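Local atomic coordinates of Lmo0135 protein (Listeria monocytogenes EGD-e, PDB entry 5ISU), a protein that probably serves as the extracellular substrate-binding protein of an ABC transporter, possibly one that takes up peptides. Residues L258-F263 with Y419-Y424; S303-E308 with K451-I456. One frame throughout, in Å; residues are numbered along the deposited sequence.

Contact 1 of 2, residues L258-F263 with Y419-Y424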
loop_
_atom_site.group_PDB
_atom_site.type_symbol
_atom_site.label_atom_id
_atom_site.label_comp_id
_atom_site.label_asym_id
_atom_site.label_seq_id
_atom_site.Cartn_x
_atom_site.Cartn_y
_atom_site.Cartn_z
ATOM N N LEU A 258 4.885 -6.115 -3.074
ATOM C CA LEU A 258 5.846 -6.760 -3.937
ATOM C C LEU A 258 7.248 -6.324 -3.484
ATOM O O LEU A 258 7.509 -5.142 -3.331
ATOM C CB LEU A 258 5.668 -6.366 -5.410
ATOM C CG LEU A 258 6.847 -6.808 -6.291
ATOM C CD1 LEU A 258 6.949 -8.327 -6.412
ATOM C CD2 LEU A 258 6.821 -6.171 -7.672
ATOM N N SER A 259 8.122 -7.289 -3.251
ATOM C CA SER A 259 9.537 -7.053 -2.940
ATOM C C SER A 259 10.219 -7.318 -4.270
ATOM O O SER A 259 9.962 -8.366 -4.883
ATOM C CB SER A 259 10.034 -8.047 -1.902
ATOM O OG SER A 259 11.443 -7.959 -1.720
ATOM N N TYR A 260 11.037 -6.373 -4.741
ATOM C CA TYR A 260 11.702 -6.528 -6.021
ATOM C C TYR A 260 13.033 -5.814 -6.118
ATOM O O TYR A 260 13.365 -4.986 -5.288
ATOM C CB TYR A 260 10.790 -6.013 -7.127
ATOM C CG TYR A 260 10.560 -4.523 -7.139
ATOM C CD1 TYR A 260 9.733 -3.918 -6.202
ATOM C CD2 TYR A 260 11.162 -3.718 -8.081
ATOM C CE1 TYR A 260 9.514 -2.556 -6.198
ATOM C CE2 TYR A 260 10.936 -2.342 -8.113
ATOM C CZ TYR A 260 10.113 -1.765 -7.166
ATOM O OH TYR A 260 9.892 -0.408 -7.175
ATOM N N ALA A 261 13.789 -6.158 -7.155
ATOM C CA ALA A 261 15.051 -5.510 -7.469
ATOM C C ALA A 261 14.879 -4.761 -8.784
ATOM O O ALA A 261 14.258 -5.264 -9.690
ATOM C CB ALA A 261 16.140 -6.541 -7.602
ATOM N N THR A 262 15.431 -3.560 -8.876
ATOM C CA THR A 262 15.366 -2.749 -10.092
ATOM C C THR A 262 16.720 -2.762 -10.764
ATOM O O THR A 262 17.724 -2.782 -10.083
ATOM C CB THR A 262 15.134 -1.268 -9.759
ATOM O OG1 THR A 262 16.297 -0.751 -9.099
ATOM C CG2 THR A 262 13.934 -1.067 -8.865
ATOM N N PHE A 263 16.756 -2.710 -12.092
ATOM C CA PHE A 263 18.037 -2.631 -12.833
ATOM C C PHE A 263 18.123 -1.217 -13.386
ATOM O O PHE A 263 17.273 -0.825 -14.185
ATOM C CB PHE A 263 18.116 -3.662 -13.955
ATOM C CG PHE A 263 18.046 -5.096 -13.475
ATOM C CD1 PHE A 263 19.070 -5.637 -12.718
ATOM C CD2 PHE A 263 16.989 -5.918 -13.839
ATOM C CE1 PHE A 263 19.014 -6.951 -12.282
ATOM C CE2 PHE A 263 16.934 -7.236 -13.418
ATOM C CZ PHE A 263 17.949 -7.751 -12.638
ATOM N N TYR A 419 8.826 7.686 -10.110
ATOM C CA TYR A 419 9.196 6.463 -9.384
ATOM C C TYR A 419 9.654 5.326 -10.322
ATOM O O TYR A 419 9.636 4.170 -9.939
ATOM C CB TYR A 419 8.065 6.026 -8.435
ATOM C CG TYR A 419 7.499 7.168 -7.605
ATOM C CD1 TYR A 419 8.256 7.773 -6.594
ATOM C CD2 TYR A 419 6.198 7.632 -7.814
ATOM C CE1 TYR A 419 7.739 8.822 -5.839
ATOM C CE2 TYR A 419 5.669 8.677 -7.057
ATOM C CZ TYR A 419 6.442 9.269 -6.071
ATOM O OH TYR A 419 5.928 10.301 -5.310
ATOM N N ASN A 420 10.085 5.672 -11.539
ATOM C CA ASN A 420 10.599 4.692 -12.516
ATOM C C ASN A 420 12.068 4.450 -12.143
ATOM O O ASN A 420 12.988 4.995 -12.771
ATOM C CB ASN A 420 10.456 5.268 -13.938
ATOM C CG ASN A 420 10.878 4.299 -15.052
ATOM O OD1 ASN A 420 11.605 3.324 -14.845
ATOM N ND2 ASN A 420 10.430 4.604 -16.271
ATOM N N TYR A 421 12.273 3.625 -11.120
ATOM C CA TYR A 421 13.627 3.339 -10.579
ATOM C C TYR A 421 14.604 2.702 -11.573
ATOM O O TYR A 421 15.822 2.928 -11.499
ATOM C CB TYR A 421 13.531 2.489 -9.291
ATOM C CG TYR A 421 12.724 3.180 -8.183
ATOM C CD1 TYR A 421 13.140 4.405 -7.661
ATOM C CD2 TYR A 421 11.567 2.605 -7.650
ATOM C CE1 TYR A 421 12.427 5.050 -6.663
ATOM C CE2 TYR A 421 10.848 3.243 -6.645
ATOM C CZ TYR A 421 11.288 4.467 -6.155
ATOM O OH TYR A 421 10.604 5.120 -5.164
ATOM N N SER A 422 14.058 1.936 -12.510
ATOM C CA SER A 422 14.852 1.271 -13.523
ATOM C C SER A 422 15.252 2.225 -14.673
ATOM O O SER A 422 16.148 1.903 -15.444
ATOM C CB SER A 422 14.076 0.073 -14.074
ATOM O OG SER A 422 13.698 -0.839 -13.042
ATOM N N ASN A 423 14.592 3.384 -14.772
ATOM C CA ASN A 423 14.845 4.384 -15.833
ATOM C C ASN A 423 14.636 3.781 -17.240
ATOM O O ASN A 423 15.336 4.131 -18.202
ATOM C CB ASN A 423 16.240 5.015 -15.688
ATOM C CG ASN A 423 16.422 5.730 -14.364
ATOM O OD1 ASN A 423 15.732 6.694 -14.078
ATOM N ND2 ASN A 423 17.387 5.275 -13.562
ATOM N N TYR A 424 13.636 2.901 -17.329
ATOM C CA TYR A 424 13.249 2.199 -18.557
ATOM C C TYR A 424 12.377 3.088 -19.446
ATOM O O TYR A 424 11.304 3.526 -19.038
ATOM C CB TYR A 424 12.501 0.928 -18.151
ATOM C CG TYR A 424 11.875 0.090 -19.243
ATOM C CD1 TYR A 424 12.659 -0.659 -20.119
ATOM C CD2 TYR A 424 10.492 -0.036 -19.334
ATOM C CE1 TYR A 424 12.077 -1.466 -21.082
ATOM C CE2 TYR A 424 9.910 -0.837 -20.298
ATOM C CZ TYR A 424 10.701 -1.551 -21.163
ATOM O OH TYR A 424 10.116 -2.347 -22.119
#
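Tyr-421 and Ser-422, the two central residues of a type I beta turn from Asn-420 to Asn-423, pack against the side chains of Tyr-260 and Thr-262 and the carbonyl of Phe-263 at the end of strand 248-263 in a solute-binding protein fold. The Tyr-421 side chain begins with CB, 3.6 Å from Thr-262 CG2. Its CG stands anti to the carbonyl carbon (chi1 -59°), and further out the ring presents its edge to Tyr-260. That long side chain, crossing at about a right angle, carries its OH to 3.5 Å from Tyr-421 CD2, where polarised C-H groups suit an oxygen. Tyr-419 O sits above one ring face, displaced toward the rim. Threonine's two branches divide the work: CG2 meets Tyr-421, while OG1 is hydrogen-bonded to Ala-396 O of the adjacent strand. Ser-422 is small enough for close backbone approach, and its hydroxyl is hydrogen-bonded to Val-461 O. Within the loop, the Asn-420 amide grips the Tyr-424 backbone through ND2 to O and OD1 from N. Ser-422 CA makes a bent CA-H...O contact with Phe-263 O (3.3 Å, angle at H 121°), and that acceptor also faces another, Ser-422 O, at 3.2 Å.

Contact 2 of 2, residues S303-E308 with K451-I456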
loop_
_atom_site.group_PDB
_atom_site.type_symbol
_atom_site.label_atom_id
_atom_site.label_comp_id
_atom_site.label_asym_id
_atom_site.label_seq_id
_atom_site.Cartn_x
_atom_site.Cartn_y
_atom_site.Cartn_z
ATOM N N SER A 303 5.867 -13.267 -9.680
ATOM C CA SER A 303 5.922 -13.537 -11.115
ATOM C C SER A 303 5.681 -12.208 -11.851
ATOM O O SER A 303 6.615 -11.609 -12.412
ATOM C CB SER A 303 4.895 -14.627 -11.490
ATOM O OG SER A 303 3.601 -14.329 -10.977
ATOM N N SER A 304 4.445 -11.735 -11.805
ATOM C CA SER A 304 4.086 -10.464 -12.399
ATOM C C SER A 304 4.586 -9.289 -11.571
ATOM O O SER A 304 4.837 -9.435 -10.368
ATOM C CB SER A 304 2.581 -10.350 -12.480
ATOM O OG SER A 304 2.231 -9.062 -12.939
ATOM N N PHE A 305 4.702 -8.114 -12.206
ATOM C CA PHE A 305 5.095 -6.890 -11.487
ATOM C C PHE A 305 3.909 -6.369 -10.634
ATOM O O PHE A 305 4.082 -5.550 -9.731
ATOM C CB PHE A 305 5.638 -5.807 -12.438
ATOM C CG PHE A 305 4.588 -5.101 -13.218
ATOM C CD1 PHE A 305 3.899 -4.030 -12.662
ATOM C CD2 PHE A 305 4.282 -5.488 -14.510
ATOM C CE1 PHE A 305 2.915 -3.360 -13.385
ATOM C CE2 PHE A 305 3.300 -4.821 -15.232
ATOM C CZ PHE A 305 2.616 -3.759 -14.666
ATOM N N LEU A 306 2.717 -6.871 -10.927
ATOM C CA LEU A 306 1.521 -6.574 -10.180
ATOM C C LEU A 306 1.339 -7.583 -9.049
ATOM O O LEU A 306 1.671 -8.757 -9.227
ATOM C CB LEU A 306 0.319 -6.778 -11.085
ATOM C CG LEU A 306 0.167 -5.971 -12.355
ATOM C CD1 LEU A 306 -1.128 -6.407 -12.998
ATOM C CD2 LEU A 306 0.121 -4.494 -12.016
ATOM N N THR A 307 0.772 -7.140 -7.926
ATOM C CA THR A 307 0.418 -8.033 -6.813
ATOM C C THR A 307 -0.901 -8.733 -7.139
ATOM O O THR A 307 -1.619 -8.311 -8.047
ATOM C CB THR A 307 0.331 -7.283 -5.465
ATOM O OG1 THR A 307 -0.452 -6.082 -5.615
ATOM C CG2 THR A 307 1.731 -6.929 -4.981
ATOM N N GLU A 308 -1.224 -9.790 -6.393
ATOM C CA GLU A 308 -2.426 -10.622 -6.674
ATOM C C GLU A 308 -3.785 -9.968 -6.525
ATOM O O GLU A 308 -4.754 -10.437 -7.103
ATOM C CB GLU A 308 -2.411 -11.885 -5.824
ATOM C CG GLU A 308 -1.228 -12.803 -6.117
ATOM C CD GLU A 308 -1.333 -14.159 -5.420
ATOM O OE1 GLU A 308 -2.285 -14.390 -4.617
ATOM O OE2 GLU A 308 -0.460 -15.004 -5.691
ATOM N N LYS A 451 -0.565 -7.698 -21.802
ATOM C CA LYS A 451 0.582 -7.373 -22.632
ATOM C C LYS A 451 1.594 -6.580 -21.851
ATOM O O LYS A 451 2.784 -6.800 -22.007
ATOM C CB LYS A 451 0.220 -6.638 -23.943
ATOM C CG LYS A 451 -0.378 -7.553 -25.004
ATOM C CD LYS A 451 -0.076 -7.086 -26.437
ATOM C CE LYS A 451 -0.796 -5.812 -26.857
ATOM N NZ LYS A 451 -2.255 -6.026 -27.072
ATOM N N ILE A 452 1.122 -5.653 -21.022
ATOM C CA ILE A 452 2.005 -4.821 -20.186
ATOM C C ILE A 452 2.824 -5.704 -19.242
ATOM O O ILE A 452 4.050 -5.570 -19.174
ATOM C CB ILE A 452 1.211 -3.729 -19.433
ATOM C CG1 ILE A 452 0.622 -2.735 -20.451
ATOM C CG2 ILE A 452 2.110 -2.993 -18.441
ATOM C CD1 ILE A 452 -0.307 -1.707 -19.859
ATOM N N GLN A 453 2.150 -6.649 -18.585
ATOM C CA GLN A 453 2.819 -7.596 -17.678
ATOM C C GLN A 453 3.816 -8.430 -18.466
ATOM O O GLN A 453 4.944 -8.652 -18.023
ATOM C CB GLN A 453 1.803 -8.496 -16.929
ATOM C CG GLN A 453 0.909 -7.750 -15.936
ATOM C CD GLN A 453 -0.141 -8.641 -15.300
ATOM O OE1 GLN A 453 0.125 -9.375 -14.330
ATOM N NE2 GLN A 453 -1.351 -8.573 -15.829
ATOM N N ASN A 454 3.403 -8.883 -19.642
ATOM C CA ASN A 454 4.294 -9.645 -20.514
ATOM C C ASN A 454 5.495 -8.847 -21.008
ATOM O O ASN A 454 6.609 -9.365 -20.988
ATOM C CB ASN A 454 3.518 -10.284 -21.672
ATOM C CG ASN A 454 2.844 -11.578 -21.249
ATOM O OD1 ASN A 454 1.621 -11.699 -21.235
ATOM N ND2 ASN A 454 3.651 -12.528 -20.826
ATOM N N THR A 455 5.300 -7.582 -21.390
ATOM C CA THR A 455 6.430 -6.778 -21.882
ATOM C C THR A 455 7.440 -6.506 -20.771
ATOM O O THR A 455 8.643 -6.657 -20.974
ATOM C CB THR A 455 5.984 -5.452 -22.503
ATOM O OG1 THR A 455 4.997 -5.701 -23.513
ATOM C CG2 THR A 455 7.174 -4.714 -23.129
ATOM N N ILE A 456 6.958 -6.126 -19.595
ATOM C CA ILE A 456 7.847 -5.879 -18.457
ATOM C C ILE A 456 8.675 -7.126 -18.108
ATOM O O ILE A 456 9.893 -7.027 -17.835
ATOM C CB ILE A 456 7.045 -5.400 -17.211
ATOM C CG1 ILE A 456 6.461 -3.988 -17.443
ATOM C CG2 ILE A 456 7.899 -5.421 -15.947
ATOM C CD1 ILE A 456 7.482 -2.912 -17.753
HETATM O O HOH W 1 5.495 -8.735 -14.986
#
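An ST turn at Ser-304, in the loop after strand 299-301, docks on Gln-453 of helix 442-458. Ser-304 OG lies anti to its backbone N (chi1 174°), where it accepts a nearly straight bond from Leu-306 N at 3.0 Å and gives its own hydrogen to Gln-453 OE1, in the carbonyl plane. The modelled 2.5 Å from Ser-304 OG to Gln-453 OE1 is unusually short and its exact length doubtful. Serine thus serves as acceptor and donor at once. Glutamine has the length to cross to the loop, its chain extended beyond CG; OE1 also accepts from Thr-314 N, and NE2 donates hydrogen bonds to Tyr-312 O and Tyr-449 O, so both oxygen and nitrogen of this buried amide are held. The leucine methyl CD1 of Leu-306 lies against the glutamine chain, 3.4 Å from Gln-453 CD, crossing at about a right angle. The broad Phe-305 ring spans two helix residues one turn apart: CE2 and CZ meet Ile-452 CG2, and CD2 meets Ile-456 CB, both obliquely, while its edge lies 3.7 Å from Gln-453 CA at CE2. A water joins the backbones, accepting from Phe-305 N at 3.0 Å and donating to Gln-453 O at 3.1 Å.

Overall arrangement
From the N terminus the chain reaches strand 248-263 before the loop 303-308; contact 1 closes only when it reaches 419-424, and contact 2 when it reaches helix 442-458. The segments therefore alternate, and the two long loops, 155 and 142 residues, cross instead of nesting. Contact 1 ties the end of a sheet strand to the loop leading into helix 427-438, and contact 2 ties the loop beyond strand 299-301 to the next helix. Their centres lie about 13 Å apart, and they touch at two places: Leu-258 packs on Phe-305 and Thr-307, and Tyr-424 on Thr-455 and Ile-456.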